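Long-range contacts in capsid Protein (Unidentified, PDB 4DMI), which probably serves as a structural building block of a phage capsid, five copies of the chain assembling into a pentamer: residues T66-E72 against V157-A163; T77-T81 against D146-A150; E55-K59 against N172-P176. One frame throughout, in Å; residues are numbered along the deposited sequence.

Contact 1. Residues T66-E72 against V157-A163; sequences TIDFDVE and VRVQGIA. With NA (sodium ion), chain H.
Phe69 lies with one ring face over Gly161, its partner in a hydrogen-bonded pair, where strands 67-72 and 158-163 run as antiparallel neighbours in the curled beta domain of this capsid protein. Its CG sits between the backbone N and the carbonyl carbon (chi1 51°), which swings the ring across the opposite strand, and Gly161 CA makes a CH-pi contact 3.9 Å from the ring centroid. On the same side of the sheet, Phe69 CE2 touches Val159 CG1 at 3.9 Å, and Val71 and Val159 lie CB against CB.

The opposite side of the sheet carries a salt-bridge network of Asp70, Glu72 and Arg158. Asp70 OD1 is gripped from opposite faces of its carboxylate: Arg158 NH1 reaches it at 3.0 Å in a salt bridge, and Gln160 NE2 donates a hydrogen bond at 2.9 Å. Asp70 and Gln160 run side by side with their flat groups nearly perpendicular, 82° apart, whereas OD1 lies in the guanidinium plane of Arg158. Glu72 instead comes over a face of that guanidinium, CB above its centre. Glu72 OE1 pairs with Arg158 by charge alone, as no N-H points at it. Arg158 NE also bonds Glu96 of the second subunit, which joins Ala155 O on the sodium ion, so the cluster ties the strand pair to the subunit interface. Glu72 OE2 binds that sodium ion at 2.0 Å, with two waters among its other ligands.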
ATOM      1  N   THR B  66       7.619  13.987 -17.320  1.00 10.88           N
ATOM      2  CA  THR B  66       8.472  13.808 -16.143  1.00  7.91           C
ATOM      3  C   THR B  66       9.311  15.042 -15.865  1.00  8.03           C
ATOM      4  O   THR B  66       9.981  15.574 -16.760  1.00  8.46           O
ATOM      5  CB  THR B  66       9.410  12.615 -16.352  1.00  8.75           C
ATOM      6  OG1 THR B  66       8.641  11.407 -16.317  1.00 10.09           O
ATOM      7  CG2 THR B  66      10.465  12.543 -15.251  1.00  8.08           C
ATOM      8  N   ILE B  67       9.238  15.514 -14.624  1.00  7.73           N
ATOM      9  CA  ILE B  67      10.082  16.597 -14.151  1.00  7.84           C
ATOM     10  C   ILE B  67      11.255  15.929 -13.462  1.00  9.74           C
ATOM     11  O   ILE B  67      11.169  15.561 -12.284  1.00  9.16           O
ATOM     12  CB  ILE B  67       9.333  17.475 -13.136  1.00  7.76           C
ATOM     13  CG1 ILE B  67       8.023  18.006 -13.735  1.00  8.41           C
ATOM     14  CG2 ILE B  67      10.204  18.654 -12.731  1.00 10.92           C
ATOM     15  CD1 ILE B  67       7.078  18.578 -12.690  1.00  9.22           C
ATOM     16  N   ASP B  68      12.344  15.739 -14.202  1.00 10.36           N
ATOM     17  CA  ASP B  68      13.529  15.086 -13.662  1.00  9.73           C
ATOM     18  C   ASP B  68      14.447  16.102 -12.994  1.00 11.01           C
ATOM     19  O   ASP B  68      14.626  17.218 -13.492  1.00 13.93           O
ATOM     20  CB  ASP B  68      14.276  14.332 -14.767  1.00  9.82           C
ATOM     21  CG  ASP B  68      14.685  15.229 -15.930  1.00 12.06           C
ATOM     22  OD1 ASP B  68      13.836  15.958 -16.481  1.00 15.25           O
ATOM     23  OD2 ASP B  68      15.878  15.204 -16.310  1.00 16.69           O
ATOM     24  N   PHE B  69      15.021  15.735 -11.857  1.00  9.43           N
ATOM     25  CA  PHE B  69      15.942  16.637 -11.166  1.00  8.17           C
ATOM     26  C   PHE B  69      17.133  15.886 -10.558  1.00  7.71           C
ATOM     27  O   PHE B  69      17.025  14.722 -10.164  1.00  9.57           O
ATOM     28  CB  PHE B  69      15.226  17.523 -10.120  1.00  8.28           C
ATOM     29  CG  PHE B  69      14.364  16.755  -9.151  1.00  6.95           C
ATOM     30  CD1 PHE B  69      13.040  16.458  -9.464  1.00  7.83           C
ATOM     31  CD2 PHE B  69      14.884  16.308  -7.945  1.00  7.78           C
ATOM     32  CE1 PHE B  69      12.242  15.734  -8.585  1.00  8.78           C
ATOM     33  CE2 PHE B  69      14.092  15.593  -7.044  1.00  8.69           C
ATOM     34  CZ  PHE B  69      12.775  15.295  -7.368  1.00  8.91           C
ATOM     35  N   ASP B  70      18.269  16.583 -10.525  1.00  8.86           N
ATOM     36  CA  ASP B  70      19.524  16.078  -9.994  1.00  9.11           C
ATOM     37  C   ASP B  70      20.251  17.330  -9.512  1.00 10.76           C
ATOM     38  O   ASP B  70      20.927  18.018 -10.283  1.00 13.48           O
ATOM     39  CB  ASP B  70      20.304  15.349 -11.096  1.00  9.45           C
ATOM     40  CG  ASP B  70      21.560  14.655 -10.583  1.00 15.91           C
ATOM     41  OD1 ASP B  70      21.925  14.850  -9.407  1.00 14.95           O
ATOM     42  OD2 ASP B  70      22.197  13.931 -11.380  1.00 20.30           O
ATOM     43  N   VAL B  71      20.064  17.638  -8.233  1.00  9.47           N
ATOM     44  CA  VAL B  71      20.382  18.953  -7.699  1.00 10.39           C
ATOM     45  C   VAL B  71      21.583  18.937  -6.767  1.00  9.45           C
ATOM     46  O   VAL B  71      21.614  18.179  -5.798  1.00 10.00           O
ATOM     47  CB  VAL B  71      19.155  19.515  -6.947  1.00 10.44           C
ATOM     48  CG1 VAL B  71      19.422  20.926  -6.408  1.00 12.42           C
ATOM     49  CG2 VAL B  71      17.924  19.479  -7.854  1.00 11.67           C
ATOM     50  N   GLU B  72      22.567  19.784  -7.065  1.00 13.35           N
ATOM     51  CA  GLU B  72      23.819  19.843  -6.311  1.00 12.66           C
ATOM     52  C   GLU B  72      24.231  21.305  -6.177  1.00 13.29           C
ATOM     53  O   GLU B  72      24.381  22.006  -7.184  1.00 14.51           O
ATOM     54  CB  GLU B  72      24.914  19.064  -7.053  1.00 18.22           C
ATOM     55  CG  GLU B  72      26.248  18.961  -6.316  1.00 24.11           C
ATOM     56  CD  GLU B  72      27.416  18.651  -7.251  1.00 36.02           C
ATOM     57  OE1 GLU B  72      27.569  19.366  -8.265  1.00 42.00           O
ATOM     58  OE2 GLU B  72      28.174  17.692  -6.977  1.00 33.55           O
ATOM     59  N   VAL B 157      26.465  16.930  -1.546  1.00  9.49           N
ATOM     60  CA  VAL B 157      25.180  16.259  -1.357  1.00 10.02           C
ATOM     61  C   VAL B 157      24.206  16.561  -2.486  1.00 10.35           C
ATOM     62  O   VAL B 157      24.236  17.648  -3.064  1.00 11.57           O
ATOM     63  CB  VAL B 157      24.528  16.613   0.003  1.00 11.48           C
ATOM     64  CG1 VAL B 157      25.340  16.042   1.137  1.00 13.05           C
ATOM     65  CG2 VAL B 157      24.346  18.130   0.172  1.00 11.68           C
ATOM     66  N   ARG B 158      23.339  15.600  -2.800  1.00  8.49           N
ATOM     67  CA  ARG B 158      22.404  15.760  -3.908  1.00  8.29           C
ATOM     68  C   ARG B 158      20.952  15.453  -3.554  1.00  7.12           C
ATOM     69  O   ARG B 158      20.658  14.735  -2.585  1.00  7.76           O
ATOM     70  CB  ARG B 158      22.834  14.906  -5.118  1.00  8.77           C
ATOM     71  CG  ARG B 158      24.130  15.375  -5.755  1.00 11.92           C
ATOM     72  CD  ARG B 158      24.399  14.697  -7.083  1.00 14.02           C
ATOM     73  NE  ARG B 158      25.651  15.199  -7.652  1.00 14.72           N
ATOM     74  CZ  ARG B 158      25.766  15.771  -8.847  1.00 14.54           C
ATOM     75  NH1 ARG B 158      24.712  15.891  -9.644  1.00 16.64           N
ATOM     76  NH2 ARG B 158      26.949  16.201  -9.255  1.00 17.79           N
ATOM     77  N   VAL B 159      20.046  16.021  -4.338  1.00  7.35           N
ATOM     78  CA  VAL B 159      18.633  15.669  -4.297  1.00  6.63           C
ATOM     79  C   VAL B 159      18.292  15.184  -5.692  1.00  7.20           C
ATOM     80  O   VAL B 159      18.417  15.944  -6.660  1.00  9.69           O
ATOM     81  CB  VAL B 159      17.743  16.880  -3.944  1.00  8.41           C
ATOM     82  CG1 VAL B 159      16.263  16.471  -3.924  1.00  7.25           C
ATOM     83  CG2 VAL B 159      18.156  17.479  -2.601  1.00 12.44           C
ATOM     84  N   GLN B 160      17.888  13.925  -5.813  1.00  6.74           N
ATOM     85  CA  GLN B 160      17.624  13.314  -7.122  1.00  7.51           C
ATOM     86  C   GLN B 160      16.239  12.708  -7.165  1.00  9.78           C
ATOM     87  O   GLN B 160      15.774  12.131  -6.189  1.00 10.67           O
ATOM     88  CB  GLN B 160      18.669  12.235  -7.434  1.00  7.69           C
ATOM     89  CG  GLN B 160      20.079  12.785  -7.518  1.00 11.90           C
ATOM     90  CD  GLN B 160      21.124  11.718  -7.757  1.00 13.52           C
ATOM     91  OE1 GLN B 160      20.943  10.556  -7.381  1.00 11.72           O
ATOM     92  NE2 GLN B 160      22.227  12.108  -8.376  1.00 15.06           N
ATOM     93  N   GLY B 161      15.565  12.823  -8.299  1.00  6.05           N
ATOM     94  CA  GLY B 161      14.274  12.186  -8.409  1.00  5.79           C
ATOM     95  C   GLY B 161      13.471  12.618  -9.605  1.00  7.89           C
ATOM     96  O   GLY B 161      14.008  13.212 -10.548  1.00  9.43           O
ATOM     97  N   ILE B 162      12.182  12.297  -9.562  1.00  7.23           N
ATOM     98  CA  ILE B 162      11.256  12.657 -10.622  1.00  6.13           C
ATOM     99  C   ILE B 162       9.958  13.148 -10.010  1.00  8.23           C
ATOM    100  O   ILE B 162       9.601  12.781  -8.886  1.00  6.75           O
ATOM    101  CB  ILE B 162      10.986  11.462 -11.574  1.00  6.19           C
ATOM    102  CG1 ILE B 162      10.508  10.234 -10.796  1.00  5.84           C
ATOM    103  CG2 ILE B 162      12.241  11.090 -12.349  1.00 11.32           C
ATOM    104  CD1 ILE B 162      10.212   9.021 -11.679  1.00  8.01           C
ATOM    105  N   ALA B 163       9.246  13.977 -10.754  1.00  7.59           N
ATOM    106  CA  ALA B 163       7.928  14.412 -10.343  1.00  6.39           C
ATOM    107  C   ALA B 163       7.042  14.551 -11.558  1.00  6.76           C
ATOM    108  O   ALA B 163       7.523  14.625 -12.687  1.00  9.26           O
ATOM    109  CB  ALA B 163       7.997  15.758  -9.581  1.00  6.50           C
TER
HETATM  110 NA    NA H 201      29.682  16.738  -6.037  1.00 30.00          NA
HETATM  111  O   HOH W   1      31.575  16.665  -4.847  1.00 29.19           O
HETATM  112  O   HOH W   2      30.949  18.496  -6.901  1.00 34.35           O

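Contact 2. Residues T77-T81 against D146-A150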
ATOM      1  N   THR B  77      13.690  24.679  -8.742  1.00 12.83           N
ATOM      2  CA  THR B  77      12.242  24.520  -8.731  1.00  9.44           C
ATOM      3  C   THR B  77      11.765  23.246  -9.411  1.00 11.29           C
ATOM      4  O   THR B  77      12.181  22.922 -10.524  1.00 15.24           O
ATOM      5  CB  THR B  77      11.568  25.740  -9.360  1.00 11.21           C
ATOM      6  OG1 THR B  77      11.857  26.880  -8.547  1.00 16.19           O
ATOM      7  CG2 THR B  77      10.061  25.549  -9.435  1.00 12.58           C
ATOM      8  N   ILE B  78      10.891  22.516  -8.726  1.00 10.34           N
ATOM      9  CA  ILE B  78      10.233  21.359  -9.306  1.00  8.39           C
ATOM     10  C   ILE B  78       8.895  21.769  -9.908  1.00 11.82           C
ATOM     11  O   ILE B  78       8.577  21.409 -11.047  1.00 13.01           O
ATOM     12  CB  ILE B  78      10.054  20.254  -8.248  1.00  9.27           C
ATOM     13  CG1 ILE B  78      11.431  19.813  -7.759  1.00  7.46           C
ATOM     14  CG2 ILE B  78       9.220  19.093  -8.814  1.00 10.95           C
ATOM     15  CD1 ILE B  78      11.393  18.903  -6.537  1.00  8.93           C
ATOM     16  N   ALA B  79       8.114  22.540  -9.158  1.00 10.32           N
ATOM     17  CA  ALA B  79       6.896  23.117  -9.708  1.00 12.42           C
ATOM     18  C   ALA B  79       6.584  24.381  -8.951  1.00 10.38           C
ATOM     19  O   ALA B  79       6.923  24.492  -7.772  1.00 11.25           O
ATOM     20  CB  ALA B  79       5.745  22.148  -9.611  1.00 11.17           C
ATOM     21  N   ASN B  80       5.942  25.339  -9.614  1.00 10.26           N
ATOM     22  CA  ASN B  80       5.545  26.581  -8.961  1.00 12.36           C
ATOM     23  C   ASN B  80       4.215  27.127  -9.462  1.00 11.44           C
ATOM     24  O   ASN B  80       3.965  28.334  -9.401  1.00 15.26           O
ATOM     25  CB  ASN B  80       6.648  27.646  -9.068  1.00 13.55           C
ATOM     26  CG  ASN B  80       6.988  28.010 -10.504  1.00 15.97           C
ATOM     27  OD1 ASN B  80       6.313  27.598 -11.449  1.00 17.17           O
ATOM     28  ND2 ASN B  80       8.041  28.805 -10.669  1.00 24.05           N
ATOM     29  N   THR B  81       3.371  26.232  -9.963  1.00 12.95           N
ATOM     30  CA  THR B  81       2.003  26.579 -10.324  1.00 14.73           C
ATOM     31  C   THR B  81       1.028  25.593  -9.670  1.00 11.27           C
ATOM     32  O   THR B  81       1.412  24.461  -9.348  1.00 14.02           O
ATOM     33  CB  THR B  81       1.812  26.677 -11.858  1.00 17.12           C
ATOM     34  OG1 THR B  81       2.169  25.435 -12.473  1.00 17.29           O
ATOM     35  CG2 THR B  81       2.674  27.788 -12.424  1.00 16.49           C
ATOM     36  N   ASP B 146       2.727  29.169  -4.182  1.00 13.70           N
ATOM     37  CA  ASP B 146       3.562  28.116  -3.589  1.00 11.46           C
ATOM     38  C   ASP B 146       4.595  27.574  -4.577  1.00 10.67           C
ATOM     39  O   ASP B 146       4.330  27.466  -5.775  1.00 15.33           O
ATOM     40  CB  ASP B 146       2.716  26.918  -3.157  1.00 14.64           C
ATOM     41  CG  ASP B 146       1.805  27.204  -1.997  1.00 15.47           C
ATOM     42  OD1 ASP B 146       1.934  28.265  -1.328  1.00 15.15           O
ATOM     43  OD2 ASP B 146       0.942  26.333  -1.747  1.00 16.34           O
ATOM     44  N   THR B 147       5.761  27.195  -4.061  1.00 10.08           N
ATOM     45  CA  THR B 147       6.808  26.568  -4.874  1.00 10.33           C
ATOM     46  C   THR B 147       7.263  25.281  -4.203  1.00 10.91           C
ATOM     47  O   THR B 147       7.486  25.262  -2.998  1.00 12.25           O
ATOM     48  CB  THR B 147       8.017  27.506  -5.031  1.00 12.35           C
ATOM     49  OG1 THR B 147       7.606  28.726  -5.673  1.00 16.46           O
ATOM     50  CG2 THR B 147       9.136  26.849  -5.838  1.00 16.21           C
ATOM     51  N   LEU B 148       7.380  24.208  -4.980  1.00  8.63           N
ATOM     52  CA  LEU B 148       7.967  22.951  -4.529  1.00  8.85           C
ATOM     53  C   LEU B 148       9.369  22.915  -5.113  1.00 12.29           C
ATOM     54  O   LEU B 148       9.544  23.112  -6.324  1.00 10.71           O
ATOM     55  CB  LEU B 148       7.153  21.770  -5.046  1.00  9.96           C
ATOM     56  CG  LEU B 148       7.711  20.363  -4.836  1.00  9.47           C
ATOM     57  CD1 LEU B 148       7.747  20.000  -3.355  1.00 11.83           C
ATOM     58  CD2 LEU B 148       6.873  19.380  -5.633  1.00 11.43           C
ATOM     59  N   GLN B 149      10.372  22.680  -4.271  1.00  9.67           N
ATOM     60  CA  GLN B 149      11.763  22.760  -4.723  1.00  9.81           C
ATOM     61  C   GLN B 149      12.687  21.723  -4.093  1.00  9.46           C
ATOM     62  O   GLN B 149      12.399  21.155  -3.038  1.00  9.56           O
ATOM     63  CB  GLN B 149      12.308  24.182  -4.486  1.00 10.11           C
ATOM     64  CG  GLN B 149      12.433  24.539  -3.005  1.00 10.74           C
ATOM     65  CD  GLN B 149      12.721  26.016  -2.750  1.00 15.49           C
ATOM     66  OE1 GLN B 149      12.483  26.873  -3.603  1.00 15.88           O
ATOM     67  NE2 GLN B 149      13.251  26.314  -1.569  1.00 19.54           N
ATOM     68  N   ALA B 150      13.791  21.463  -4.780  1.00  8.56           N
ATOM     69  CA  ALA B 150      14.868  20.625  -4.265  1.00  7.48           C
ATOM     70  C   ALA B 150      16.025  21.564  -3.979  1.00  9.85           C
ATOM     71  O   ALA B 150      16.349  22.431  -4.795  1.00 11.38           O
ATOM     72  CB  ALA B 150      15.264  19.611  -5.301  1.00  9.10           C
TER
HETATM   73  O   HOH W   3      13.401  27.251  -6.251  1.00 20.74           O
HETATM   74  O   HOH W   4       8.930  29.862  -7.739  1.00 23.08           O
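Leu148 O takes two backbone donors at once, Ile78 N at 2.8 Å and Ala79 N at 3.2 Å, while Leu148 N returns a bond to Ala79 O at 2.8 Å. Two waters add side-chain bridges. One links Thr77 OG1 to Gln149 OE1, donating to the amide oxygen at 2.8 Å; the amide nitrogen of Gln149 is held by Glu105 on strand 102-107. The other accepts from Asn80 ND2 and also bonds Thr147 OG1, 2.7 Å away.

Ile78 and Ala79 together face Leu148, a classic beta bulge: the register moves by one residue between the pairs Thr77-Gln149 and Ala79-Leu148. The chain turns a corner at Ile78, where strand 74-77 gives way to the loop leading to strand 83-95. At this bend Ile78 points toward strand 147-150 and is buried.

Its two branches then divide the packing. With CG2 anti to the backbone N and CG1 beside it (chi1 -62°), CG2 meets Leu148 CD2 at 4.0 Å, whereas CD1 runs in a different direction, alongside the backbone at Gln149 and Ala150, to Ala150 CB at 4.1 Å. Leu148 sends its own chain obliquely past Ile78, and both also touch Ile104 of strand 102-107. Ile78 further packs on Phe69, and Leu142 of strand 133-142 lies against both Ala79 and Leu148. On the water-bridged side, Thr77 and Thr147 cross at about a right angle, Thr147 CG2 approaching Thr77 OG1 to 3.8 Å.

Contact 3. Residues E55-K59 against N172-P176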
ATOM      1  N   GLU B  55      -5.886   4.089 -11.333  0.58 11.68           N
ATOM      2  CA  GLU B  55      -4.961   5.039 -10.736  0.58 11.13           C
ATOM      3  C   GLU B  55      -3.491   4.821 -11.087  0.58 11.61           C
ATOM      4  O   GLU B  55      -2.764   5.764 -11.382  0.58 12.23           O
ATOM      5  CB  GLU B  55      -5.168   5.045  -9.218  0.58 12.63           C
ATOM      6  CG  GLU B  55      -4.177   5.878  -8.454  0.58 12.20           C
ATOM      7  CD  GLU B  55      -4.495   5.916  -6.973  0.58 19.65           C
ATOM      8  OE1 GLU B  55      -5.653   5.622  -6.608  0.58 24.48           O
ATOM      9  OE2 GLU B  55      -3.585   6.236  -6.178  0.58 26.01           O
ATOM     10  N   ASP B  56      -3.040   3.551 -11.060  1.00 10.41           N
ATOM     11  CA  ASP B  56      -1.654   3.264 -11.368  1.00  9.23           C
ATOM     12  C   ASP B  56      -1.275   3.696 -12.790  1.00 10.47           C
ATOM     13  O   ASP B  56      -0.201   4.251 -13.003  1.00 12.01           O
ATOM     14  CB  ASP B  56      -1.317   1.791 -11.119  1.00 11.08           C
ATOM     15  CG  ASP B  56      -2.095   0.846 -12.015  1.00 15.56           C
ATOM     16  OD1 ASP B  56      -3.257   1.140 -12.376  1.00 11.64           O
ATOM     17  OD2 ASP B  56      -1.540  -0.214 -12.361  1.00 14.68           O
ATOM     18  N   LEU B  57      -2.173   3.468 -13.745  1.00 10.13           N
ATOM     19  CA  LEU B  57      -1.945   3.898 -15.120  1.00 10.95           C
ATOM     20  C   LEU B  57      -2.021   5.410 -15.235  1.00  9.82           C
ATOM     21  O   LEU B  57      -1.181   6.036 -15.889  1.00  9.04           O
ATOM     22  CB  LEU B  57      -2.966   3.260 -16.070  1.00 11.51           C
ATOM     23  CG  LEU B  57      -3.084   1.736 -16.050  1.00 14.36           C
ATOM     24  CD1 LEU B  57      -4.149   1.274 -17.037  1.00 17.04           C
ATOM     25  CD2 LEU B  57      -1.742   1.089 -16.354  1.00 13.92           C
ATOM     26  N   GLN B  58      -3.020   6.013 -14.590  1.00  9.88           N
ATOM     27  CA  GLN B  58      -3.213   7.452 -14.721  1.00 10.63           C
ATOM     28  C   GLN B  58      -2.004   8.232 -14.205  1.00  9.14           C
ATOM     29  O   GLN B  58      -1.697   9.313 -14.719  1.00 10.15           O
ATOM     30  CB  GLN B  58      -4.488   7.912 -13.995  1.00 12.07           C
ATOM     31  CG  GLN B  58      -4.791   9.399 -14.156  1.00 13.32           C
ATOM     32  CD  GLN B  58      -4.224  10.254 -13.030  1.00 12.61           C
ATOM     33  OE1 GLN B  58      -4.173   9.820 -11.873  1.00 11.88           O
ATOM     34  NE2 GLN B  58      -3.796  11.474 -13.361  1.00 13.06           N
ATOM     35  N   LYS B  59      -1.331   7.682 -13.196  1.00  8.62           N
ATOM     36  CA  LYS B  59      -0.195   8.354 -12.562  1.00  8.57           C
ATOM     37  C   LYS B  59       1.158   8.052 -13.210  1.00  7.54           C
ATOM     38  O   LYS B  59       2.202   8.460 -12.689  1.00  8.42           O
ATOM     39  CB  LYS B  59      -0.149   8.011 -11.068  1.00  8.99           C
ATOM     40  CG  LYS B  59      -1.368   8.545 -10.324  1.00  9.76           C
ATOM     41  CD  LYS B  59      -1.400   8.102  -8.869  1.00 10.69           C
ATOM     42  CE  LYS B  59      -0.351   8.802  -8.042  1.00 12.87           C
ATOM     43  NZ  LYS B  59      -0.616   8.529  -6.580  1.00 15.27           N
ATOM     44  N   ASN B 172      -9.113  17.723 -10.989  1.00 15.68           N
ATOM     45  CA  ASN B 172      -9.291  17.083 -12.290  1.00 15.70           C
ATOM     46  C   ASN B 172      -8.020  16.356 -12.697  1.00 15.10           C
ATOM     47  O   ASN B 172      -6.939  16.951 -12.730  1.00 14.65           O
ATOM     48  CB  ASN B 172      -9.666  18.115 -13.351  1.00 17.30           C
ATOM     49  CG  ASN B 172     -10.973  18.817 -13.037  1.00 19.26           C
ATOM     50  OD1 ASN B 172     -11.974  18.169 -12.742  1.00 25.52           O
ATOM     51  ND2 ASN B 172     -10.965  20.143 -13.083  1.00 24.32           N
ATOM     52  N   LEU B 173      -8.145  15.072 -13.012  1.00 12.66           N
ATOM     53  CA  LEU B 173      -6.978  14.255 -13.317  1.00 11.46           C
ATOM     54  C   LEU B 173      -6.345  14.598 -14.658  1.00 12.74           C
ATOM     55  O   LEU B 173      -7.038  14.881 -15.642  1.00 17.48           O
ATOM     56  CB  LEU B 173      -7.336  12.768 -13.272  1.00 11.95           C
ATOM     57  CG  LEU B 173      -7.864  12.269 -11.923  1.00 13.86           C
ATOM     58  CD1 LEU B 173      -8.352  10.839 -12.063  1.00 16.74           C
ATOM     59  CD2 LEU B 173      -6.794  12.355 -10.838  1.00 13.35           C
ATOM     60  N   ILE B 174      -5.019  14.577 -14.682  1.00 10.53           N
ATOM     61  CA  ILE B 174      -4.253  14.786 -15.911  1.00 12.39           C
ATOM     62  C   ILE B 174      -3.822  13.467 -16.549  1.00 10.99           C
ATOM     63  O   ILE B 174      -3.222  12.622 -15.883  1.00  9.94           O
ATOM     64  CB  ILE B 174      -3.018  15.639 -15.607  1.00 12.53           C
ATOM     65  CG1 ILE B 174      -3.467  17.026 -15.136  1.00 14.75           C
ATOM     66  CG2 ILE B 174      -2.101  15.734 -16.836  1.00 12.71           C
ATOM     67  CD1 ILE B 174      -2.385  17.845 -14.502  1.00 15.73           C
ATOM     68  N   ASN B 175      -4.125  13.294 -17.836  1.00 10.99           N
ATOM     69  CA  ASN B 175      -3.762  12.077 -18.565  1.00 10.99           C
ATOM     70  C   ASN B 175      -2.246  11.928 -18.655  1.00 14.75           C
ATOM     71  O   ASN B 175      -1.532  12.922 -18.808  1.00 15.79           O
ATOM     72  CB  ASN B 175      -4.327  12.108 -19.986  1.00 15.63           C
ATOM     73  CG  ASN B 175      -5.838  11.971 -20.032  1.00 19.70           C
ATOM     74  OD1 ASN B 175      -6.460  11.462 -19.103  1.00 21.28           O
ATOM     75  ND2 ASN B 175      -6.436  12.421 -21.133  1.00 22.92           N
ATOM     76  N   PRO B 176      -1.746  10.686 -18.564  1.00 12.46           N
ATOM     77  CA  PRO B 176      -0.304  10.408 -18.635  1.00 13.24           C
ATOM     78  C   PRO B 176       0.252  10.500 -20.055  1.00 22.42           C
ATOM     79  O   PRO B 176      -0.498  10.316 -21.016  1.00 25.18           O
ATOM     80  CB  PRO B 176      -0.197   8.968 -18.118  1.00 11.14           C
ATOM     81  CG  PRO B 176      -1.555   8.360 -18.353  1.00 12.70           C
ATOM     82  CD  PRO B 176      -2.527   9.501 -18.164  1.00 11.33           C
TER
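Gln58 NE2 donates to Ile174 O at 2.8 Å, joining the short helix 55-58 to the C-terminal tail. The carbonyl oxygen lies close to the amide plane of Gln58, yet the nitrogen stands above the carbonyl plane, 35° out of it. A bend at chi2 (-93°) turns the amide toward the tail after CG has left anti to the backbone N. Leu173 crosses the glutamine at about a right angle, its CB 3.8 Å from Gln58 NE2 and its CD2 3.8 Å from Gln58 OE1. At the tail's last residue, the Pro176 ring rests on the carbonyls at the end of the helix, CG 3.4 Å from Leu57 O and CD 3.5 Å from Gln58 O.

A second shell fixes these groups. Arg164 of strand 158-167 bonds both Gln58 O and Ile174 O, and Gln58 NE2 also donates to Ile166 O. Arg54 of the third subunit bonds Gln58 OE1, while Lys141 of the second subunit bonds Pro176 O. The arrangement is an extended C-terminal tail packed against the end of a short helix, at a place where neighbouring subunits of the pentamer meet.

Along the chain the three contacts are nested: contact 3 closes the outermost loop, contact 1 lies inside it and contact 2 inside contact 1. Contacts 1 and 2 belong to the same curled sheet, their centres about 12 Å apart, and strand 147-152 is followed in the chain by strand 158-167. They share one apolar interior where Ala150 packs on Val71 and Val159, and Ile78 meets Ile67 and Ala163. Contact 3 stands apart, its centre about 22 Å from that of contact 1 and about 20 Å from that of contact 2, with helix 55-58 preceding strand 67-72. Contacts 1 and 3 both touch the second subunit, and contact 3 also the third, linking domain and tail to the pentamer.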